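Local coordinates for protein tRNA-5-methyluridine(54) 2-sulfurtransferase (Pyrococcus horikoshii, PDB 3VRH) that catalyses the ATP-dependent 2-thiolation of a 5-methyluridine in the T loop of tRNA, a modification that stabilises tRNAs thermally in thermophiles, at residues A[12-15]-A[20-23]; A[25-30]-A[209-214]; A[60-65]-A[194-199]; A[64-69]-A[205-210]. One frame throughout, in Å; residues are numbered along the deposited sequence.

Interaction 1 of 4, residues A[12-15]-A[20-23]; sequences IKIH and YLCE. With ZN (zinc ion), chain B.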
loop_
_atom_site.group_PDB
_atom_site.type_symbol
_atom_site.label_atom_id
_atom_site.label_comp_id
_atom_site.label_asym_id
_atom_site.label_seq_id
_atom_site.Cartn_x
_atom_site.Cartn_y
_atom_site.Cartn_z
ATOM N N ILE A 12 -22.623 -6.590 20.430
ATOM C CA ILE A 12 -21.814 -6.320 19.261
ATOM C C ILE A 12 -21.773 -7.550 18.349
ATOM O O ILE A 12 -21.941 -8.677 18.822
ATOM C CB ILE A 12 -20.396 -5.908 19.695
ATOM C CG1 ILE A 12 -19.549 -5.477 18.490
ATOM C CG2 ILE A 12 -19.740 -7.028 20.490
ATOM C CD1 ILE A 12 -18.189 -4.932 18.878
ATOM N N LYS A 13 -21.590 -7.331 17.047
ATOM C CA LYS A 13 -21.352 -8.427 16.105
ATOM C C LYS A 13 -19.862 -8.588 15.819
ATOM O O LYS A 13 -19.197 -7.647 15.418
ATOM C CB LYS A 13 -22.123 -8.226 14.800
ATOM C CG LYS A 13 -21.900 -9.351 13.783
ATOM C CD LYS A 13 -22.853 -9.224 12.591
ATOM C CE LYS A 13 -22.781 -10.437 11.666
ATOM N NZ LYS A 13 -21.606 -10.407 10.736
ATOM N N ILE A 14 -19.339 -9.779 16.074
ATOM C CA ILE A 14 -17.946 -10.088 15.796
ATOM C C ILE A 14 -17.914 -10.806 14.455
ATOM O O ILE A 14 -18.712 -11.720 14.227
ATOM C CB ILE A 14 -17.344 -11.006 16.888
ATOM C CG1 ILE A 14 -17.470 -10.353 18.270
ATOM C CG2 ILE A 14 -15.886 -11.357 16.567
ATOM C CD1 ILE A 14 -16.844 -8.981 18.343
ATOM N N HIS A 15 -17.006 -10.397 13.575
ATOM C CA HIS A 15 -16.970 -10.922 12.210
ATOM C C HIS A 15 -16.191 -12.218 12.108
ATOM O O HIS A 15 -16.591 -13.137 11.389
ATOM C CB HIS A 15 -16.360 -9.901 11.242
ATOM C CG HIS A 15 -16.923 -8.521 11.380
ATOM N ND1 HIS A 15 -18.261 -8.241 11.192
ATOM C CD2 HIS A 15 -16.329 -7.341 11.681
ATOM C CE1 HIS A 15 -18.466 -6.947 11.374
ATOM N NE2 HIS A 15 -17.309 -6.377 11.665
ATOM N N TYR A 20 -22.784 -12.996 17.364
ATOM C CA TYR A 20 -23.261 -11.881 18.164
ATOM C C TYR A 20 -22.894 -12.190 19.599
ATOM O O TYR A 20 -22.970 -13.355 20.022
ATOM C CB TYR A 20 -24.769 -11.718 18.019
ATOM C CG TYR A 20 -25.155 -11.243 16.641
ATOM C CD1 TYR A 20 -25.262 -9.892 16.361
ATOM C CD2 TYR A 20 -25.386 -12.147 15.613
ATOM C CE1 TYR A 20 -25.601 -9.447 15.102
ATOM C CE2 TYR A 20 -25.727 -11.710 14.346
ATOM C CZ TYR A 20 -25.832 -10.358 14.097
ATOM O OH TYR A 20 -26.173 -9.910 12.839
ATOM N N LEU A 21 -22.487 -11.159 20.340
ATOM C CA LEU A 21 -22.078 -11.321 21.733
ATOM C C LEU A 21 -22.676 -10.240 22.626
ATOM O O LEU A 21 -22.719 -9.070 22.249
ATOM C CB LEU A 21 -20.546 -11.261 21.849
ATOM C CG LEU A 21 -19.695 -12.329 21.170
ATOM C CD1 LEU A 21 -18.223 -12.021 21.414
ATOM C CD2 LEU A 21 -20.070 -13.742 21.661
ATOM N N CYS A 22 -23.110 -10.637 23.819
ATOM C CA CYS A 22 -23.537 -9.687 24.828
ATOM C C CYS A 22 -22.297 -9.001 25.404
ATOM O O CYS A 22 -21.160 -9.385 25.090
ATOM C CB CYS A 22 -24.293 -10.405 25.947
ATOM S SG CYS A 22 -23.240 -11.360 27.063
ATOM N N GLU A 23 -22.524 -7.998 26.247
ATOM C CA GLU A 23 -21.443 -7.244 26.864
ATOM C C GLU A 23 -20.411 -8.126 27.548
ATOM O O GLU A 23 -19.219 -7.983 27.311
ATOM C CB GLU A 23 -22.004 -6.261 27.884
ATOM C CG GLU A 23 -22.538 -4.971 27.302
ATOM C CD GLU A 23 -22.641 -3.883 28.360
ATOM O OE1 GLU A 23 -23.493 -2.977 28.210
ATOM O OE2 GLU A 23 -21.861 -3.948 29.346
HETATM ZN ZN ZN B . -23.741 -13.739 26.383
#
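Ile12 O takes the N-H of Leu21 at 3.0 Å, and the same oxygen receives a CA-H...O contact from Tyr20 CA at 3.5 Å, so one carbonyl meets two neighbouring residues of the opposing strand. The return bond, Ile12 N to Leu21 O at 3.1 Å, completes an antiparallel hydrogen-bonded pair, and Lys13 with Tyr20 forms the non-hydrogen-bonded pair beside it. On the face carrying Lys13 and Tyr20 the lysine chain lies over the tyrosine ring: CG makes a CH-pi contact 4.2 Å from the ring centroid, while CD reaches Tyr20 OH at 3.4 Å. Lys13 CG stands anti to the backbone N (chi1 180°), and the chain stays extended as far as CE, which lets CB, CG and CD run over the CD1-CE1 side of the ring toward OH. A serine in place of Tyr20 would probably leave the methylenes of Lys13 without their aromatic partner and free the lysine chain to swing. Away from that ring, Ile14 CG1 packs on Leu21 CD1 at 3.6 Å. Cys22, which follows directly, binds zinc through SG at 2.5 Å, together with Cys3, Cys6 and His25, and also N-caps the next helix. The hairpin of this zinc-binding N-terminal module thus leads into helix 23-40, where Phe26 and Tyr29 meet Ile14, while Ile12 also touches Ala206 of helix 201-211.

Interaction 2 of 4, residues A[25-30]-A[209-214]; sequences HFKEYF and LAVGLE. With ZN (zinc ion), chain B.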
loop_
_atom_site.group_PDB
_atom_site.type_symbol
_atom_site.label_atom_id
_atom_site.label_comp_id
_atom_site.label_asym_id
_atom_site.label_seq_id
_atom_site.Cartn_x
_atom_site.Cartn_y
_atom_site.Cartn_z
ATOM N N HIS A 25 -19.846 -11.446 27.431
ATOM C CA HIS A 25 -19.184 -12.407 26.559
ATOM C C HIS A 25 -18.276 -11.726 25.548
ATOM O O HIS A 25 -17.320 -12.340 25.070
ATOM C CB HIS A 25 -20.176 -13.356 25.868
ATOM C CG HIS A 25 -20.600 -14.492 26.739
ATOM N ND1 HIS A 25 -21.876 -14.605 27.235
ATOM C CD2 HIS A 25 -19.901 -15.523 27.268
ATOM C CE1 HIS A 25 -21.963 -15.672 28.005
ATOM N NE2 HIS A 25 -20.775 -16.248 28.047
ATOM N N PHE A 26 -18.572 -10.466 25.223
ATOM C CA PHE A 26 -17.650 -9.691 24.402
ATOM C C PHE A 26 -16.363 -9.383 25.170
ATOM O O PHE A 26 -15.261 -9.538 24.633
ATOM C CB PHE A 26 -18.279 -8.380 23.926
ATOM C CG PHE A 26 -17.285 -7.437 23.325
ATOM C CD1 PHE A 26 -16.653 -7.749 22.122
ATOM C CD2 PHE A 26 -16.951 -6.256 23.970
ATOM C CE1 PHE A 26 -15.720 -6.888 21.567
ATOM C CE2 PHE A 26 -16.017 -5.388 23.423
ATOM C CZ PHE A 26 -15.398 -5.704 22.219
ATOM N N LYS A 27 -16.514 -8.932 26.420
ATOM C CA LYS A 27 -15.370 -8.638 27.286
ATOM C C LYS A 27 -14.457 -9.850 27.340
ATOM O O LYS A 27 -13.242 -9.746 27.137
ATOM C CB LYS A 27 -15.842 -8.251 28.694
ATOM C CG LYS A 27 -16.252 -6.782 28.790
ATOM C CD LYS A 27 -17.186 -6.470 29.970
ATOM C CE LYS A 27 -16.623 -6.890 31.310
ATOM N NZ LYS A 27 -17.426 -6.299 32.445
ATOM N N GLU A 28 -15.072 -11.004 27.585
ATOM C CA GLU A 28 -14.366 -12.279 27.648
ATOM C C GLU A 28 -13.659 -12.613 26.337
ATOM O O GLU A 28 -12.477 -12.977 26.333
ATOM C CB GLU A 28 -15.345 -13.393 28.035
ATOM C CG GLU A 28 -14.736 -14.782 28.020
ATOM C CD GLU A 28 -15.644 -15.852 28.640
ATOM O OE1 GLU A 28 -16.854 -15.595 28.843
ATOM O OE2 GLU A 28 -15.135 -16.959 28.926
ATOM N N TYR A 29 -14.372 -12.482 25.221
ATOM C CA TYR A 29 -13.750 -12.682 23.912
ATOM C C TYR A 29 -12.534 -11.762 23.737
ATOM O O TYR A 29 -11.464 -12.190 23.277
ATOM C CB TYR A 29 -14.781 -12.469 22.796
ATOM C CG TYR A 29 -14.216 -12.029 21.462
ATOM C CD1 TYR A 29 -14.043 -10.677 21.181
ATOM C CD2 TYR A 29 -13.877 -12.957 20.478
ATOM C CE1 TYR A 29 -13.527 -10.256 19.973
ATOM C CE2 TYR A 29 -13.361 -12.549 19.249
ATOM C CZ TYR A 29 -13.192 -11.190 19.003
ATOM O OH TYR A 29 -12.680 -10.736 17.807
ATOM N N PHE A 30 -12.679 -10.506 24.140
ATOM C CA PHE A 30 -11.616 -9.528 23.898
ATOM C C PHE A 30 -10.393 -9.875 24.738
ATOM O O PHE A 30 -9.253 -9.866 24.252
ATOM C CB PHE A 30 -12.122 -8.125 24.227
ATOM C CG PHE A 30 -11.178 -7.012 23.845
ATOM C CD1 PHE A 30 -10.206 -6.577 24.726
ATOM C CD2 PHE A 30 -11.315 -6.345 22.624
ATOM C CE1 PHE A 30 -9.358 -5.533 24.394
ATOM C CE2 PHE A 30 -10.458 -5.301 22.291
ATOM C CZ PHE A 30 -9.482 -4.900 23.188
ATOM N N LEU A 209 -15.947 1.143 26.349
ATOM C CA LEU A 209 -17.277 1.583 26.722
ATOM C C LEU A 209 -17.917 0.539 27.617
ATOM O O LEU A 209 -18.632 0.880 28.553
ATOM C CB LEU A 209 -18.114 1.852 25.467
ATOM C CG LEU A 209 -17.357 2.842 24.559
ATOM C CD1 LEU A 209 -18.129 3.246 23.290
ATOM C CD2 LEU A 209 -16.884 4.079 25.365
ATOM N N ALA A 210 -17.625 -0.731 27.347
ATOM C CA ALA A 210 -18.185 -1.816 28.148
ATOM C C ALA A 210 -17.659 -1.783 29.575
ATOM O O ALA A 210 -18.398 -2.050 30.508
ATOM C CB ALA A 210 -17.921 -3.165 27.505
ATOM N N VAL A 211 -16.390 -1.434 29.753
ATOM C CA VAL A 211 -15.819 -1.434 31.095
ATOM C C VAL A 211 -15.840 -0.053 31.762
ATOM O O VAL A 211 -15.311 0.109 32.852
ATOM C CB VAL A 211 -14.387 -2.010 31.132
ATOM C CG1 VAL A 211 -14.402 -3.495 30.777
ATOM C CG2 VAL A 211 -13.461 -1.233 30.197
ATOM N N GLY A 212 -16.444 0.937 31.109
ATOM C CA GLY A 212 -16.613 2.239 31.732
ATOM C C GLY A 212 -15.364 3.102 31.730
ATOM O O GLY A 212 -15.234 4.019 32.543
ATOM N N LEU A 213 -14.449 2.814 30.811
ATOM C CA LEU A 213 -13.293 3.667 30.594
ATOM C C LEU A 213 -13.686 4.896 29.773
ATOM O O LEU A 213 -14.319 4.778 28.733
ATOM C CB LEU A 213 -12.172 2.889 29.892
ATOM C CG LEU A 213 -11.289 1.980 30.751
ATOM C CD1 LEU A 213 -10.560 0.989 29.833
ATOM C CD2 LEU A 213 -10.290 2.798 31.590
ATOM N N GLU A 214 -13.296 6.072 30.257
ATOM C CA GLU A 214 -13.477 7.318 29.535
ATOM C C GLU A 214 -12.114 7.811 29.051
ATOM O O GLU A 214 -11.104 7.668 29.744
ATOM C CB GLU A 214 -14.109 8.371 30.438
ATOM C CG GLU A 214 -15.374 7.919 31.146
ATOM C CD GLU A 214 -15.648 8.769 32.388
ATOM O OE1 GLU A 214 -16.192 9.889 32.242
ATOM O OE2 GLU A 214 -15.290 8.326 33.502
HETATM ZN ZN ZN B . -23.741 -13.739 26.383
#
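Lys27 lays the aliphatic part of its side chain against Ala210 and Val211, crossing the valine obliquely. Lys27 CG and CD both approach the Ala210 methyl, Lys27 CG to Ala210 CB at 4.2 Å, and Lys27 CE goes on to Val211 CG1 at 4.1 Å. The lysine leaves its helix with CG anti to the carbonyl carbon (chi1 -82°), then bends at chi3 (56°), so that its methylenes pass along the two small side chains while NZ turns back to a salt bridge with Glu24 on its own helix. Ala210 points its CB toward helix 23-40, and CG1 is the valine branch that takes the contact. Just beyond, Gly212, the first residue to leave helical geometry, closes a Schellman motif with positive phi. Two turns of different modules meet here: helix 23-40 begins at the zinc site, where His25 ND1 binds the metal at 2.2 Å, whereas helix 201-211 belongs to the PP-loop family region. Phe30 deepens the junction by stacking on Tyr207. Across the two segments there is no hydrogen bond or salt bridge; the join is a surface van der Waals contact, in which a charged residue lends its hydrocarbon portion to the interface and keeps its ammonium group for Glu24.

Interaction 3 of 4, residues A[60-65]-A[194-199]; sequences SAVTAY and KPLYEV. With BCN (bicine), chain D.
Thr63 and Leu196 meet in the PP-loop ATPase fold, an alpha/beta domain of the HUP class, where helix 58-69 follows the nucleotide-binding loop and residues 194-199 form the connection from strand 191-193 to helix 201-211. That connection has no regular secondary structure but contains two successive type I turns, Lys194 to Tyr197 and Leu196 to Val199, which set Pro195 and Leu196 facing the helix. The close part of the contact is the leucine against the threonine: Leu196 CD1 lies 3.3 Å from Thr63 OG1, and Leu196 CG is also near that hydroxyl. Thr63 OG1 sits anti to the carbonyl carbon (chi1 -64°), beside its own backbone N, a position in which it hydrogen-bonds Asp59 O one turn earlier; its polarity is thus satisfied within the helix while leucine carbons cover it. The looser part lies around this pair, where Thr63 CG2 and Pro195 CG stand 4.3 Å apart and Val62 CG1 and Leu196 CD1 are separated by the same distance. This looser part is not a solvent side, since all four touching residues are buried; Phe30 and Val34 of helix 23-40 pack against the same group. Polar chemistry is instead found at the start of the helix, in the pocket that holds bicine. There Ser60 grips one ligand hydroxyl twice: its backbone N donates to bicine O4 at 3.0 Å, and bicine O4 in turn donates to Ser60 OG at 2.7 Å.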
loop_
_atom_site.group_PDB
_atom_site.type_symbol
_atom_site.label_atom_id
_atom_site.label_comp_id
_atom_site.label_asym_id
_atom_site.label_seq_id
_atom_site.Cartn_x
_atom_site.Cartn_y
_atom_site.Cartn_z
ATOM N N SER A 60 -4.174 2.900 24.923
ATOM C CA SER A 60 -3.307 2.639 26.044
ATOM C C SER A 60 -4.128 2.352 27.305
ATOM O O SER A 60 -3.714 1.559 28.147
ATOM C CB SER A 60 -2.347 3.811 26.254
ATOM O OG SER A 60 -3.035 5.043 26.316
ATOM N N ALA A 61 -5.304 2.967 27.428
ATOM C CA ALA A 61 -6.161 2.710 28.575
ATOM C C ALA A 61 -6.646 1.270 28.621
ATOM O O ALA A 61 -6.626 0.636 29.669
ATOM C CB ALA A 61 -7.358 3.659 28.584
ATOM N N VAL A 62 -7.123 0.774 27.484
ATOM C CA VAL A 62 -7.642 -0.583 27.399
ATOM C C VAL A 62 -6.474 -1.564 27.569
ATOM O O VAL A 62 -6.622 -2.638 28.162
ATOM C CB VAL A 62 -8.395 -0.798 26.039
ATOM C CG1 VAL A 62 -8.572 -2.282 25.708
ATOM C CG2 VAL A 62 -9.756 -0.092 26.075
ATOM N N THR A 63 -5.306 -1.177 27.060
ATOM C CA THR A 63 -4.130 -2.024 27.169
ATOM C C THR A 63 -3.841 -2.252 28.652
ATOM O O THR A 63 -3.770 -3.395 29.102
ATOM C CB THR A 63 -2.885 -1.409 26.503
ATOM O OG1 THR A 63 -3.106 -1.278 25.094
ATOM C CG2 THR A 63 -1.661 -2.282 26.725
ATOM N N ALA A 64 -3.703 -1.171 29.411
ATOM C CA ALA A 64 -3.377 -1.296 30.835
ATOM C C ALA A 64 -4.493 -1.998 31.580
ATOM O O ALA A 64 -4.241 -2.783 32.491
ATOM C CB ALA A 64 -3.108 0.061 31.446
ATOM N N TYR A 65 -5.725 -1.719 31.180
ATOM C CA TYR A 65 -6.876 -2.328 31.804
ATOM C C TYR A 65 -6.843 -3.850 31.661
ATOM O O TYR A 65 -7.038 -4.569 32.639
ATOM C CB TYR A 65 -8.190 -1.768 31.233
ATOM C CG TYR A 65 -9.427 -2.248 31.989
ATOM C CD1 TYR A 65 -9.935 -3.531 31.793
ATOM C CD2 TYR A 65 -10.082 -1.418 32.893
ATOM C CE1 TYR A 65 -11.044 -3.980 32.461
ATOM C CE2 TYR A 65 -11.209 -1.865 33.595
ATOM C CZ TYR A 65 -11.684 -3.149 33.365
ATOM O OH TYR A 65 -12.793 -3.611 34.035
ATOM N N LYS A 194 3.057 -5.067 21.717
ATOM C CA LYS A 194 1.746 -4.555 21.316
ATOM C C LYS A 194 0.714 -5.661 21.543
ATOM O O LYS A 194 0.404 -6.438 20.622
ATOM C CB LYS A 194 1.761 -4.132 19.820
ATOM C CG LYS A 194 2.659 -2.938 19.524
ATOM C CD LYS A 194 2.719 -2.577 18.035
ATOM C CE LYS A 194 3.655 -1.389 17.827
ATOM N NZ LYS A 194 3.655 -0.889 16.416
ATOM N N PRO A 195 0.206 -5.767 22.776
ATOM C CA PRO A 195 -0.781 -6.797 23.125
ATOM C C PRO A 195 -2.121 -6.676 22.387
ATOM O O PRO A 195 -2.858 -7.655 22.289
ATOM C CB PRO A 195 -0.999 -6.578 24.635
ATOM C CG PRO A 195 0.219 -5.803 25.102
ATOM C CD PRO A 195 0.631 -4.968 23.945
ATOM N N LEU A 196 -2.439 -5.490 21.885
ATOM C CA LEU A 196 -3.688 -5.305 21.168
ATOM C C LEU A 196 -3.499 -5.511 19.661
ATOM O O LEU A 196 -4.355 -5.122 18.866
ATOM C CB LEU A 196 -4.252 -3.911 21.424
ATOM C CG LEU A 196 -4.550 -3.531 22.876
ATOM C CD1 LEU A 196 -5.377 -2.248 22.898
ATOM C CD2 LEU A 196 -5.252 -4.681 23.641
ATOM N N TYR A 197 -2.385 -6.135 19.288
ATOM C CA TYR A 197 -2.056 -6.368 17.877
ATOM C C TYR A 197 -3.178 -6.948 17.024
ATOM O O TYR A 197 -3.282 -6.618 15.848
ATOM C CB TYR A 197 -0.816 -7.265 17.749
ATOM C CG TYR A 197 -0.063 -7.092 16.440
ATOM C CD1 TYR A 197 0.705 -5.948 16.203
ATOM C CD2 TYR A 197 -0.096 -8.082 15.455
ATOM C CE1 TYR A 197 1.396 -5.776 15.005
ATOM C CE2 TYR A 197 0.604 -7.933 14.260
ATOM C CZ TYR A 197 1.352 -6.776 14.034
ATOM O OH TYR A 197 2.052 -6.624 12.831
ATOM N N GLU A 198 -4.013 -7.807 17.603
ATOM C CA GLU A 198 -4.975 -8.555 16.792
ATOM C C GLU A 198 -6.425 -8.156 17.004
ATOM O O GLU A 198 -7.333 -8.735 16.379
ATOM C CB GLU A 198 -4.811 -10.070 16.988
ATOM C CG GLU A 198 -3.404 -10.570 16.674
ATOM C CD GLU A 198 -3.305 -12.082 16.727
ATOM O OE1 GLU A 198 -3.035 -12.624 17.818
ATOM O OE2 GLU A 198 -3.508 -12.727 15.676
ATOM N N VAL A 199 -6.654 -7.186 17.886
ATOM C CA VAL A 199 -8.000 -6.654 18.054
ATOM C C VAL A 199 -8.153 -5.418 17.162
ATOM O O VAL A 199 -7.174 -4.725 16.876
ATOM C CB VAL A 199 -8.336 -6.311 19.524
ATOM C CG1 VAL A 199 -8.411 -7.561 20.364
ATOM C CG2 VAL A 199 -7.308 -5.325 20.094
HETATM N N1 BCN D . -0.742 4.449 22.366
HETATM C C1 BCN D . -1.523 3.707 21.295
HETATM C C2 BCN D . -1.488 4.332 19.951
HETATM O O21 BCN D . -0.486 5.034 19.659
HETATM O O22 BCN D . -2.439 4.185 19.152
HETATM C C3 BCN D . -1.595 5.456 23.052
HETATM C C4 BCN D . -3.130 5.323 22.949
HETATM O O4 BCN D . -3.857 5.664 23.847
HETATM C C5 BCN D . -0.234 3.496 23.352
HETATM C C6 BCN D . 0.758 4.062 24.275
HETATM O O6 BCN D . 1.459 3.359 24.924
#

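Interaction 4 of 4, residues A[64-69]-A[205-210]; sequences AYVLKK and VAYALA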
loop_
_atom_site.group_PDB
_atom_site.type_symbol
_atom_site.label_atom_id
_atom_site.label_comp_id
_atom_site.label_asym_id
_atom_site.label_seq_id
_atom_site.Cartn_x
_atom_site.Cartn_y
_atom_site.Cartn_z
ATOM N N ALA A 64 -3.703 -1.171 29.411
ATOM C CA ALA A 64 -3.377 -1.296 30.835
ATOM C C ALA A 64 -4.493 -1.998 31.580
ATOM O O ALA A 64 -4.241 -2.783 32.491
ATOM C CB ALA A 64 -3.108 0.061 31.446
ATOM N N TYR A 65 -5.725 -1.719 31.180
ATOM C CA TYR A 65 -6.876 -2.328 31.804
ATOM C C TYR A 65 -6.843 -3.850 31.661
ATOM O O TYR A 65 -7.038 -4.569 32.639
ATOM C CB TYR A 65 -8.190 -1.768 31.233
ATOM C CG TYR A 65 -9.427 -2.248 31.989
ATOM C CD1 TYR A 65 -9.935 -3.531 31.793
ATOM C CD2 TYR A 65 -10.082 -1.418 32.893
ATOM C CE1 TYR A 65 -11.044 -3.980 32.461
ATOM C CE2 TYR A 65 -11.209 -1.865 33.595
ATOM C CZ TYR A 65 -11.684 -3.149 33.365
ATOM O OH TYR A 65 -12.793 -3.611 34.035
ATOM N N VAL A 66 -6.614 -4.332 30.446
ATOM C CA VAL A 66 -6.665 -5.763 30.182
ATOM C C VAL A 66 -5.450 -6.516 30.722
ATOM O O VAL A 66 -5.602 -7.603 31.277
ATOM C CB VAL A 66 -6.873 -6.090 28.673
ATOM C CG1 VAL A 66 -6.850 -7.593 28.431
ATOM C CG2 VAL A 66 -8.201 -5.531 28.189
ATOM N N LEU A 67 -4.255 -5.958 30.550
ATOM C CA LEU A 67 -3.067 -6.586 31.123
ATOM C C LEU A 67 -3.259 -6.789 32.627
ATOM O O LEU A 67 -2.870 -7.819 33.170
ATOM C CB LEU A 67 -1.823 -5.744 30.874
ATOM C CG LEU A 67 -1.346 -5.686 29.420
ATOM C CD1 LEU A 67 -0.073 -4.894 29.333
ATOM C CD2 LEU A 67 -1.148 -7.065 28.850
ATOM N N LYS A 68 -3.898 -5.815 33.275
ATOM C CA LYS A 68 -4.181 -5.872 34.712
ATOM C C LYS A 68 -5.178 -6.979 35.017
ATOM O O LYS A 68 -4.952 -7.804 35.905
ATOM C CB LYS A 68 -4.751 -4.531 35.200
ATOM C CG LYS A 68 -4.903 -4.418 36.713
ATOM C CD LYS A 68 -3.553 -4.217 37.382
ATOM C CE LYS A 68 -3.722 -4.116 38.896
ATOM N NZ LYS A 68 -2.408 -4.179 39.571
ATOM N N LYS A 69 -6.289 -6.984 34.287
ATOM C CA LYS A 69 -7.325 -7.995 34.480
ATOM C C LYS A 69 -6.785 -9.409 34.210
ATOM O O LYS A 69 -7.158 -10.373 34.880
ATOM C CB LYS A 69 -8.534 -7.688 33.609
ATOM C CG LYS A 69 -9.717 -8.608 33.855
ATOM C CD LYS A 69 -10.973 -8.077 33.183
ATOM C CE LYS A 69 -12.159 -9.002 33.437
ATOM N NZ LYS A 69 -13.413 -8.597 32.746
ATOM N N VAL A 205 -12.805 0.361 20.953
ATOM C CA VAL A 205 -13.886 1.272 21.322
ATOM C C VAL A 205 -14.978 0.546 22.111
ATOM O O VAL A 205 -15.368 0.989 23.200
ATOM C CB VAL A 205 -14.516 1.978 20.098
ATOM C CG1 VAL A 205 -15.814 2.701 20.508
ATOM C CG2 VAL A 205 -13.526 2.963 19.490
ATOM N N ALA A 206 -15.446 -0.582 21.590
ATOM C CA ALA A 206 -16.501 -1.318 22.276
ATOM C C ALA A 206 -16.083 -1.813 23.674
ATOM O O ALA A 206 -16.890 -1.861 24.608
ATOM C CB ALA A 206 -17.002 -2.469 21.404
ATOM N N TYR A 207 -14.816 -2.171 23.826
ATOM C CA TYR A 207 -14.365 -2.683 25.102
ATOM C C TYR A 207 -14.300 -1.586 26.157
ATOM O O TYR A 207 -14.805 -1.762 27.261
ATOM C CB TYR A 207 -13.017 -3.382 24.970
ATOM C CG TYR A 207 -12.611 -4.091 26.237
ATOM C CD1 TYR A 207 -11.843 -3.449 27.198
ATOM C CD2 TYR A 207 -13.017 -5.393 26.484
ATOM C CE1 TYR A 207 -11.474 -4.095 28.379
ATOM C CE2 TYR A 207 -12.656 -6.050 27.651
ATOM C CZ TYR A 207 -11.880 -5.398 28.595
ATOM O OH TYR A 207 -11.514 -6.041 29.761
ATOM N N ALA A 208 -13.672 -0.463 25.821
ATOM C CA ALA A 208 -13.604 0.689 26.715
ATOM C C ALA A 208 -14.975 1.094 27.239
ATOM O O ALA A 208 -15.146 1.374 28.413
ATOM C CB ALA A 208 -12.973 1.867 26.013
ATOM N N LEU A 209 -15.947 1.143 26.349
ATOM C CA LEU A 209 -17.277 1.583 26.722
ATOM C C LEU A 209 -17.917 0.539 27.617
ATOM O O LEU A 209 -18.632 0.880 28.553
ATOM C CB LEU A 209 -18.114 1.852 25.467
ATOM C CG LEU A 209 -17.357 2.842 24.559
ATOM C CD1 LEU A 209 -18.129 3.246 23.290
ATOM C CD2 LEU A 209 -16.884 4.079 25.365
ATOM N N ALA A 210 -17.625 -0.731 27.347
ATOM C CA ALA A 210 -18.185 -1.816 28.148
ATOM C C ALA A 210 -17.659 -1.783 29.575
ATOM O O ALA A 210 -18.398 -2.050 30.508
ATOM C CB ALA A 210 -17.921 -3.165 27.505
#
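Helices 64-69 and 205-210 cross at 68° with their axes 12.0 Å apart at closest approach, a spacing wide enough that the backbones stay well separated and side chains, chiefly that of Tyr207, bridge the gap. Tyr207 CG stands anti to the backbone N (chi1 -172°), which sends the ring out from helix 201-211 so that its CE1 and OH end meets Tyr65, Val66 and Lys69. The two tyrosine side chains cross at about a right angle, their ring planes at 74° and centroids 5.9 Å apart. Tyr65 CD1 comes in line with the Tyr207 ring, at its rim, and lies 3.8 Å from Tyr207 CE1; Tyr207 OH comes within 3.4 Å of Tyr65 CE1. From the neighbouring position Val66 CG2 presses obliquely on Tyr207 CE1 at 3.6 Å. The extended chain of Lys69 brings Lys69 CD to 4.0 Å from Tyr207 OH, a van der Waals approach. The polar partner of that hydroxyl is Glu31 of helix 23-40, whose OE1 also forms a salt bridge with Lys69 NZ, so one carboxylate oxygen ties both residues together. Replacing Tyr207 with an alanine would probably open a gap between the two helices and leave Glu31 without the hydrogen bond from this hydroxyl. Val62, one turn before Val66, touches the Tyr207 ring too; the contact therefore lies where helices 23-40, 58-69 and 201-211 converge, with Ala64 and Leu67 touching strand 73-80.

Interaction 3 is the buried one, close to the centre of the chain; interaction 2 lies at the surface, and interactions 1 and 4 are intermediate. Interactions 3 and 4 share helix 58-69, interactions 2 and 4 share helix 201-211, and Val62 of interaction 3 touches both Phe30 and Tyr207. Only interaction 1 has backbone hydrogen bonds between its segments, as befits a hairpin; the other three join their segments through side chains. Metal chemistry belongs to interactions 1 and 2, which supply Cys22 and His25 to one zinc ion, whereas interaction 3 contributes Ser60 to the bicine pocket. Phe26 of interaction 2, packed on Ala206 and Tyr207 of interaction 4, connects the zinc-binding end with the PP-loop helices.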